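Local coordinates for mutT/nudix family protein (Listeria innocua, PDB 3I9X), which belongs to the Nudix hydrolase family and probably hydrolyses a nucleoside diphosphate-linked substrate, which is not identified, at residues A[26-31]-A[74-79]; A[33-38]-A[124-129]. All blocks are in the same frame, centred on the assembly; numbering follows the deposited sequence.

Contact 1. Residues A[26-31]-A[74-79]; sequences DGYTSD and GFVDEN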
ATOM      1  N   ASP A  26      -6.898   7.544  11.847  1.00 51.43           N
ATOM      2  CA  ASP A  26      -8.334   7.604  12.011  1.00 50.57           C
ATOM      3  C   ASP A  26      -9.064   6.621  11.140  1.00 49.86           C
ATOM      4  O   ASP A  26     -10.260   6.366  11.359  1.00 50.83           O
ATOM      5  CB  ASP A  26      -8.785   9.025  11.737  1.00 50.48           C
ATOM      6  CG  ASP A  26      -8.266   9.954  12.766  1.00 50.09           C
ATOM      7  OD1 ASP A  26      -7.752  11.047  12.441  1.00 49.87           O
ATOM      8  OD2 ASP A  26      -8.320   9.520  13.943  1.00 55.57           O
ATOM      9  N   GLY A  27      -8.364   6.008  10.187  1.00 47.41           N
ATOM     10  CA  GLY A  27      -9.066   5.120   9.262  1.00 45.07           C
ATOM     11  C   GLY A  27      -8.186   4.522   8.192  1.00 43.29           C
ATOM     12  O   GLY A  27      -7.166   5.074   7.829  1.00 41.24           O
ATOM     13  N   TYR A  28      -8.634   3.380   7.700  1.00 42.30           N
ATOM     14  CA  TYR A  28      -8.033   2.701   6.594  1.00 41.42           C
ATOM     15  C   TYR A  28      -9.146   2.419   5.628  1.00 41.45           C
ATOM     16  O   TYR A  28     -10.123   1.778   6.012  1.00 41.53           O
ATOM     17  CB  TYR A  28      -7.456   1.374   7.114  1.00 41.00           C
ATOM     18  CG  TYR A  28      -6.662   0.555   6.145  1.00 38.58           C
ATOM     19  CD1 TYR A  28      -5.782   1.153   5.221  1.00 36.10           C
ATOM     20  CD2 TYR A  28      -6.691  -0.839   6.209  1.00 35.37           C
ATOM     21  CE1 TYR A  28      -5.020   0.380   4.377  1.00 34.70           C
ATOM     22  CE2 TYR A  28      -5.928  -1.611   5.365  1.00 37.25           C
ATOM     23  CZ  TYR A  28      -5.081  -1.014   4.450  1.00 35.18           C
ATOM     24  OH  TYR A  28      -4.312  -1.819   3.600  1.00 33.68           O
ATOM     25  N   THR A  29      -8.974   2.834   4.369  1.00 40.38           N
ATOM     26  CA  THR A  29      -9.952   2.557   3.320  1.00 40.17           C
ATOM     27  C   THR A  29      -9.391   1.747   2.141  1.00 40.35           C
ATOM     28  O   THR A  29      -8.188   1.699   1.906  1.00 40.04           O
ATOM     29  CB  THR A  29     -10.590   3.844   2.770  1.00 39.64           C
ATOM     30  OG1 THR A  29      -9.586   4.615   2.132  1.00 38.71           O
ATOM     31  CG2 THR A  29     -11.185   4.688   3.888  1.00 38.05           C
ATOM     32  N   SER A  30     -10.307   1.061   1.470  1.00 40.08           N
ATOM     33  CA  SER A  30     -10.067   0.311   0.258  1.00 40.84           C
ATOM     34  C   SER A  30     -10.838   1.020  -0.850  1.00 40.16           C
ATOM     35  O   SER A  30     -12.067   1.033  -0.826  1.00 40.20           O
ATOM     36  CB  SER A  30     -10.623  -1.082   0.443  1.00 41.03           C
ATOM     37  OG  SER A  30     -10.051  -1.976  -0.474  1.00 44.82           O
ATOM     38  N   ASP A  31     -10.130   1.694  -1.747  1.00 39.36           N
ATOM     39  CA  ASP A  31     -10.761   2.462  -2.843  1.00 38.31           C
ATOM     40  C   ASP A  31     -10.476   1.827  -4.201  1.00 38.59           C
ATOM     41  O   ASP A  31      -9.355   1.373  -4.465  1.00 35.27           O
ATOM     42  CB  ASP A  31     -10.267   3.912  -2.782  1.00 38.00           C
ATOM     43  CG  ASP A  31     -10.763   4.627  -1.532  1.00 38.70           C
ATOM     44  OD1 ASP A  31     -11.999   4.585  -1.311  1.00 35.19           O
ATOM     45  OD2 ASP A  31      -9.938   5.179  -0.755  1.00 37.23           O
ATOM     46  N   GLY A  74     -14.790   1.899   0.560  1.00 42.20           N
ATOM     47  CA  GLY A  74     -15.308   1.937   1.930  1.00 42.42           C
ATOM     48  C   GLY A  74     -14.205   1.715   2.938  1.00 44.35           C
ATOM     49  O   GLY A  74     -13.038   1.431   2.561  1.00 42.52           O
ATOM     50  N   PHE A  75     -14.569   1.840   4.225  1.00 45.67           N
ATOM     51  CA  PHE A  75     -13.651   1.544   5.338  1.00 47.14           C
ATOM     52  C   PHE A  75     -13.358   0.059   5.473  1.00 47.11           C
ATOM     53  O   PHE A  75     -14.246  -0.742   5.265  1.00 48.20           O
ATOM     54  CB  PHE A  75     -14.191   2.157   6.636  1.00 48.27           C
ATOM     55  CG  PHE A  75     -14.128   3.650   6.624  1.00 49.20           C
ATOM     56  CD1 PHE A  75     -12.948   4.299   6.929  1.00 50.38           C
ATOM     57  CD2 PHE A  75     -15.216   4.400   6.218  1.00 52.55           C
ATOM     58  CE1 PHE A  75     -12.857   5.686   6.888  1.00 51.50           C
ATOM     59  CE2 PHE A  75     -15.133   5.792   6.165  1.00 52.02           C
ATOM     60  CZ  PHE A  75     -13.962   6.428   6.518  1.00 52.99           C
ATOM     61  N   VAL A  76     -12.083  -0.292   5.717  1.00 46.54           N
ATOM     62  CA  VAL A  76     -11.670  -1.645   5.994  1.00 45.87           C
ATOM     63  C   VAL A  76     -11.956  -1.918   7.492  1.00 48.38           C
ATOM     64  O   VAL A  76     -11.770  -1.052   8.334  1.00 46.94           O
ATOM     65  CB  VAL A  76     -10.149  -1.897   5.697  1.00 46.09           C
ATOM     66  CG1 VAL A  76      -9.720  -3.345   6.103  1.00 41.66           C
ATOM     67  CG2 VAL A  76      -9.796  -1.630   4.194  1.00 41.18           C
ATOM     68  N   ASP A  77     -12.458  -3.116   7.772  1.00 51.95           N
ATOM     69  CA  ASP A  77     -12.809  -3.568   9.135  1.00 55.20           C
ATOM     70  C   ASP A  77     -11.583  -4.197   9.788  1.00 56.45           C
ATOM     71  O   ASP A  77     -10.772  -4.883   9.120  1.00 54.98           O
ATOM     72  CB  ASP A  77     -13.909  -4.651   9.060  1.00 56.76           C
ATOM     73  CG  ASP A  77     -14.499  -5.000  10.431  1.00 59.83           C
ATOM     74  OD1 ASP A  77     -15.334  -4.193  10.910  1.00 63.70           O
ATOM     75  OD2 ASP A  77     -14.146  -6.068  10.996  1.00 62.30           O
ATOM     76  N   GLU A  78     -11.473  -3.989  11.098  1.00 58.13           N
ATOM     77  CA  GLU A  78     -10.397  -4.566  11.892  1.00 59.12           C
ATOM     78  C   GLU A  78     -10.114  -6.001  11.536  1.00 58.33           C
ATOM     79  O   GLU A  78      -8.956  -6.402  11.524  1.00 58.45           O
ATOM     80  CB  GLU A  78     -10.695  -4.458  13.399  1.00 60.46           C
ATOM     81  CG  GLU A  78     -12.025  -5.078  13.830  1.00 64.36           C
ATOM     82  CD  GLU A  78     -12.170  -5.205  15.338  1.00 69.57           C
ATOM     83  OE1 GLU A  78     -13.298  -4.891  15.825  1.00 71.58           O
ATOM     84  OE2 GLU A  78     -11.176  -5.631  16.015  1.00 71.68           O
ATOM     85  N   ASN A  79     -11.143  -6.774  11.206  1.00 58.12           N
ATOM     86  CA  ASN A  79     -10.930  -8.201  10.931  1.00 58.18           C
ATOM     87  C   ASN A  79     -10.852  -8.607   9.451  1.00 57.00           C
ATOM     88  O   ASN A  79     -11.059  -9.772   9.099  1.00 57.17           O
ATOM     89  CB  ASN A  79     -11.944  -9.033  11.745  1.00 59.20           C
ATOM     90  CG  ASN A  79     -11.701  -8.916  13.273  1.00 62.65           C
ATOM     91  OD1 ASN A  79     -12.463  -8.238  13.990  1.00 67.47           O
ATOM     92  ND2 ASN A  79     -10.611  -9.547  13.763  1.00 64.41           N
TER
HETATM   93  O   HOH W   1     -10.683   1.936   8.928  1.00 55.26           O
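Ser30 and Gly74 form an antiparallel hydrogen-bonded pair, Ser30 N to Gly74 O at 3.0 Å and Gly74 N to Ser30 O at 3.2 Å. Beyond the non-hydrogen-bonded pair of Thr29 and Phe75, a further, nearly straight bond joins Val76 N to Tyr28 O at 2.9 Å. One water carries the pairing a step on: it accepts from Tyr28 N at 2.8 Å and donates to Val76 O. At the Thr29-Phe75 pair the side chains lie side by side. Thr29 CG2 sits over one face of the Phe75 ring, 3.9 Å from its centroid and 30° off the normal, a CH-pi contact made mostly with the CD1-CE1 side of the ring. The torsion that puts OG1 between the backbone N and the carbonyl carbon (chi1 65°) turns the methyl to this ring and the hydroxyl the other way, where OG1 donates to Asp31 OD2 from above the carboxylate plane. That same oxygen is also bonded to Ser120 OG and to a glycerol, probably from the crystallisation liquor. Val76 packs on Tyr28 and Ser30 instead: its CB lies 3.7 Å from Tyr28 CD2, CG1 and CG2 both touch that same ring atom, and CG2 reaches on to Ser30 CB at 3.9 Å. Helix 82-94 closes this side, with Ala82 and Ala85 against Val76, and Ser30 OG bonds to Ala82 O. Tyr28 OH hydrogen-bonds to Asp108 of the second subunit, joining the strand to the other chain. By its sequence, Gly74 begins the Nudix box, the loop-helix-loop signature of the family. Three backbone bonds and a water thus join the start of this loop to strand 27-40, with Val76 buried between Tyr28, Ser30 and helix 82-94, and Phe75 packed on Thr29 at an exposed place.

Contact 2. Residues A[33-38]-A[124-129]; sequences ILTTVK and YAIVPP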
ATOM      1  N   ILE A  33     -10.706   1.900  -8.399  1.00 38.54           N
ATOM      2  CA  ILE A  33     -10.843   2.432  -9.749  1.00 38.28           C
ATOM      3  C   ILE A  33     -11.484   1.323 -10.580  1.00 38.42           C
ATOM      4  O   ILE A  33     -10.840   0.320 -10.934  1.00 38.20           O
ATOM      5  CB  ILE A  33      -9.516   2.824 -10.287  1.00 38.04           C
ATOM      6  CG1 ILE A  33      -8.961   3.974  -9.449  1.00 42.16           C
ATOM      7  CG2 ILE A  33      -9.573   3.232 -11.715  1.00 38.13           C
ATOM      8  CD1 ILE A  33      -9.642   5.211  -9.731  1.00 46.18           C
ATOM      9  N   LEU A  34     -12.755   1.514 -10.885  1.00 37.72           N
ATOM     10  CA  LEU A  34     -13.557   0.513 -11.569  1.00 39.09           C
ATOM     11  C   LEU A  34     -13.774   0.866 -13.018  1.00 38.46           C
ATOM     12  O   LEU A  34     -14.588   1.752 -13.329  1.00 37.02           O
ATOM     13  CB  LEU A  34     -14.912   0.421 -10.879  1.00 40.19           C
ATOM     14  CG  LEU A  34     -15.708  -0.853 -10.893  1.00 43.86           C
ATOM     15  CD1 LEU A  34     -14.728  -2.011 -10.801  1.00 48.05           C
ATOM     16  CD2 LEU A  34     -16.702  -0.870  -9.681  1.00 44.25           C
ATOM     17  N   THR A  35     -13.075   0.173 -13.905  1.00 38.85           N
ATOM     18  CA  THR A  35     -13.055   0.554 -15.324  1.00 39.37           C
ATOM     19  C   THR A  35     -13.600  -0.485 -16.280  1.00 40.44           C
ATOM     20  O   THR A  35     -13.707  -1.674 -15.945  1.00 40.86           O
ATOM     21  CB  THR A  35     -11.658   0.925 -15.773  1.00 39.29           C
ATOM     22  OG1 THR A  35     -10.851  -0.238 -15.913  1.00 38.55           O
ATOM     23  CG2 THR A  35     -10.990   1.888 -14.781  1.00 39.07           C
ATOM     24  N   THR A  36     -13.973  -0.013 -17.465  1.00 40.77           N
ATOM     25  CA  THR A  36     -14.357  -0.864 -18.591  1.00 42.69           C
ATOM     26  C   THR A  36     -13.912  -0.201 -19.882  1.00 43.91           C
ATOM     27  O   THR A  36     -13.395   0.916 -19.876  1.00 43.80           O
ATOM     28  CB  THR A  36     -15.842  -1.174 -18.641  1.00 42.84           C
ATOM     29  OG1 THR A  36     -16.085  -2.191 -19.623  1.00 44.47           O
ATOM     30  CG2 THR A  36     -16.660   0.042 -18.981  1.00 40.95           C
ATOM     31  N   VAL A  37     -14.044  -0.928 -20.975  1.00 45.46           N
ATOM     32  CA  VAL A  37     -13.729  -0.396 -22.287  1.00 45.76           C
ATOM     33  C   VAL A  37     -15.037  -0.472 -23.051  1.00 48.06           C
ATOM     34  O   VAL A  37     -15.736  -1.475 -22.990  1.00 47.97           O
ATOM     35  CB  VAL A  37     -12.597  -1.170 -22.976  1.00 45.61           C
ATOM     36  CG1 VAL A  37     -12.512  -0.814 -24.490  1.00 44.87           C
ATOM     37  CG2 VAL A  37     -11.242  -0.876 -22.315  1.00 43.00           C
ATOM     38  N   LYS A  38     -15.437   0.632 -23.662  1.00 50.06           N
ATOM     39  CA  LYS A  38     -16.610   0.610 -24.526  1.00 52.21           C
ATOM     40  C   LYS A  38     -16.526   1.720 -25.552  1.00 53.68           C
ATOM     41  O   LYS A  38     -15.693   2.641 -25.434  1.00 53.31           O
ATOM     42  CB  LYS A  38     -17.920   0.710 -23.728  1.00 52.39           C
ATOM     43  CG  LYS A  38     -18.213   2.073 -23.102  1.00 53.40           C
ATOM     44  CD  LYS A  38     -19.550   2.070 -22.325  1.00 54.91           C
ATOM     45  CE  LYS A  38     -20.444   3.292 -22.612  1.00 56.40           C
ATOM     46  NZ  LYS A  38     -21.872   2.900 -22.701  1.00 57.33           N
ATOM     47  N   TYR A 124      -7.282  -1.158  -8.864  1.00 36.36           N
ATOM     48  CA  TYR A 124      -8.143  -1.080 -10.048  1.00 36.71           C
ATOM     49  C   TYR A 124      -8.671  -2.422 -10.512  1.00 37.03           C
ATOM     50  O   TYR A 124      -8.111  -3.450 -10.207  1.00 36.70           O
ATOM     51  CB  TYR A 124      -7.446  -0.407 -11.210  1.00 37.61           C
ATOM     52  CG  TYR A 124      -6.330  -1.154 -11.940  1.00 37.08           C
ATOM     53  CD1 TYR A 124      -6.605  -2.075 -12.935  1.00 38.53           C
ATOM     54  CD2 TYR A 124      -5.011  -0.832 -11.703  1.00 39.22           C
ATOM     55  CE1 TYR A 124      -5.568  -2.680 -13.659  1.00 39.82           C
ATOM     56  CE2 TYR A 124      -3.968  -1.437 -12.397  1.00 39.78           C
ATOM     57  CZ  TYR A 124      -4.249  -2.355 -13.377  1.00 40.32           C
ATOM     58  OH  TYR A 124      -3.189  -2.946 -14.044  1.00 43.17           O
ATOM     59  N   ALA A 125      -9.749  -2.384 -11.269  1.00 37.76           N
ATOM     60  CA  ALA A 125     -10.295  -3.566 -11.920  1.00 38.31           C
ATOM     61  C   ALA A 125     -10.792  -3.166 -13.306  1.00 39.77           C
ATOM     62  O   ALA A 125     -11.235  -2.020 -13.517  1.00 39.05           O
ATOM     63  CB  ALA A 125     -11.442  -4.141 -11.102  1.00 37.54           C
ATOM     64  N   ILE A 126     -10.715  -4.119 -14.237  1.00 41.42           N
ATOM     65  CA  ILE A 126     -11.264  -3.979 -15.578  1.00 42.59           C
ATOM     66  C   ILE A 126     -12.386  -4.992 -15.751  1.00 43.39           C
ATOM     67  O   ILE A 126     -12.154  -6.184 -15.780  1.00 44.20           O
ATOM     68  CB  ILE A 126     -10.193  -4.152 -16.634  1.00 42.80           C
ATOM     69  CG1 ILE A 126      -9.107  -3.106 -16.437  1.00 44.33           C
ATOM     70  CG2 ILE A 126     -10.776  -4.020 -18.072  1.00 42.95           C
ATOM     71  CD1 ILE A 126      -7.797  -3.514 -17.012  1.00 44.53           C
ATOM     72  N   VAL A 127     -13.625  -4.521 -15.817  1.00 43.76           N
ATOM     73  CA  VAL A 127     -14.762  -5.421 -15.841  1.00 43.19           C
ATOM     74  C   VAL A 127     -15.517  -5.219 -17.147  1.00 43.65           C
ATOM     75  O   VAL A 127     -15.211  -4.296 -17.889  1.00 42.93           O
ATOM     76  CB  VAL A 127     -15.626  -5.225 -14.597  1.00 43.29           C
ATOM     77  CG1 VAL A 127     -14.729  -5.228 -13.343  1.00 41.78           C
ATOM     78  CG2 VAL A 127     -16.422  -3.920 -14.685  1.00 43.30           C
ATOM     79  N   PRO A 128     -16.433  -6.145 -17.481  1.00 45.55           N
ATOM     80  CA  PRO A 128     -17.238  -5.957 -18.666  1.00 46.38           C
ATOM     81  C   PRO A 128     -18.176  -4.779 -18.462  1.00 47.16           C
ATOM     82  O   PRO A 128     -18.613  -4.517 -17.337  1.00 47.05           O
ATOM     83  CB  PRO A 128     -18.008  -7.295 -18.810  1.00 46.92           C
ATOM     84  CG  PRO A 128     -17.168  -8.308 -18.072  1.00 46.50           C
ATOM     85  CD  PRO A 128     -16.666  -7.478 -16.881  1.00 45.60           C
ATOM     86  N   PRO A 129     -18.495  -4.079 -19.552  1.00 48.54           N
ATOM     87  CA  PRO A 129     -19.220  -2.815 -19.443  1.00 49.51           C
ATOM     88  C   PRO A 129     -20.615  -2.950 -18.891  1.00 50.81           C
ATOM     89  O   PRO A 129     -21.123  -1.987 -18.321  1.00 51.11           O
ATOM     90  CB  PRO A 129     -19.236  -2.272 -20.882  1.00 49.45           C
ATOM     91  CG  PRO A 129     -18.935  -3.425 -21.750  1.00 49.28           C
ATOM     92  CD  PRO A 129     -18.188  -4.447 -20.949  1.00 47.65           C
TER
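Ile33, Leu34 and Thr35 pair in parallel with Tyr124, Ala125 and Ile126, the short strand axes 4.8 Å apart and 20° from parallel. Three backbone hydrogen bonds zigzag between them: Ala125 N to Ile33 O, Thr35 N to Ala125 O and Val127 N to Thr35 O, each 2.9 Å. CA-H...O contacts from Tyr124 and Ile126 reinforce the carbonyls of Ile33 and Thr35. Two threonine hydroxyls add to the ladder. Thr35 OG1 donates to Ala125 O at 3.0 Å from 30° outside the carbonyl plane, so that one oxygen is gripped twice by the same residue. Thr36 OG1, anti to its backbone N (chi1 -170°), donates to Val127 O at 2.9 Å and also packs against Pro129 CB and CD, the two side chains crossing at about a right angle. Further along, Lys38 NZ makes a salt bridge with Glu133 OE2.

The apolar contacts fall on two faces. Ile33 CB meets Tyr124 CB at 3.9 Å on the face under helix 161-177; Leu34 CD1 touches Ala125 CB and, at 4.1 Å, Val127 CG1 on the other, where Ile99 also packs on Ala125 and Val127. Strands 27-40 and 118-126 run parallel here in the mixed sheet of the Nudix fold, an alpha/beta/alpha sandwich, with helix 161-177 on the Ile33-Tyr124 face.

In the fold
Contact 1 and contact 2 use successive parts of strand 27-40, their centres about 23 Å apart on opposite sides of the chain's centre. The strands belong to the Nudix domain, the part of a longer protein present in this chain. Contact 1 pairs strand 27-40 antiparallel with strand 69-75, contact 2 in parallel with strand 118-126, which also hydrogen-bonds to segment 26-31. Most touching residues of contact 1 are buried, yet it reaches the second subunit and leads into the Nudix-box loop, adding to its backbone bonds a water, a CH-pi contact and a buried valine. Contact 2 is partly buried, touches no other chain of the assembly, and adds threonine hydroxyl bonds and a proline just past the paired residues.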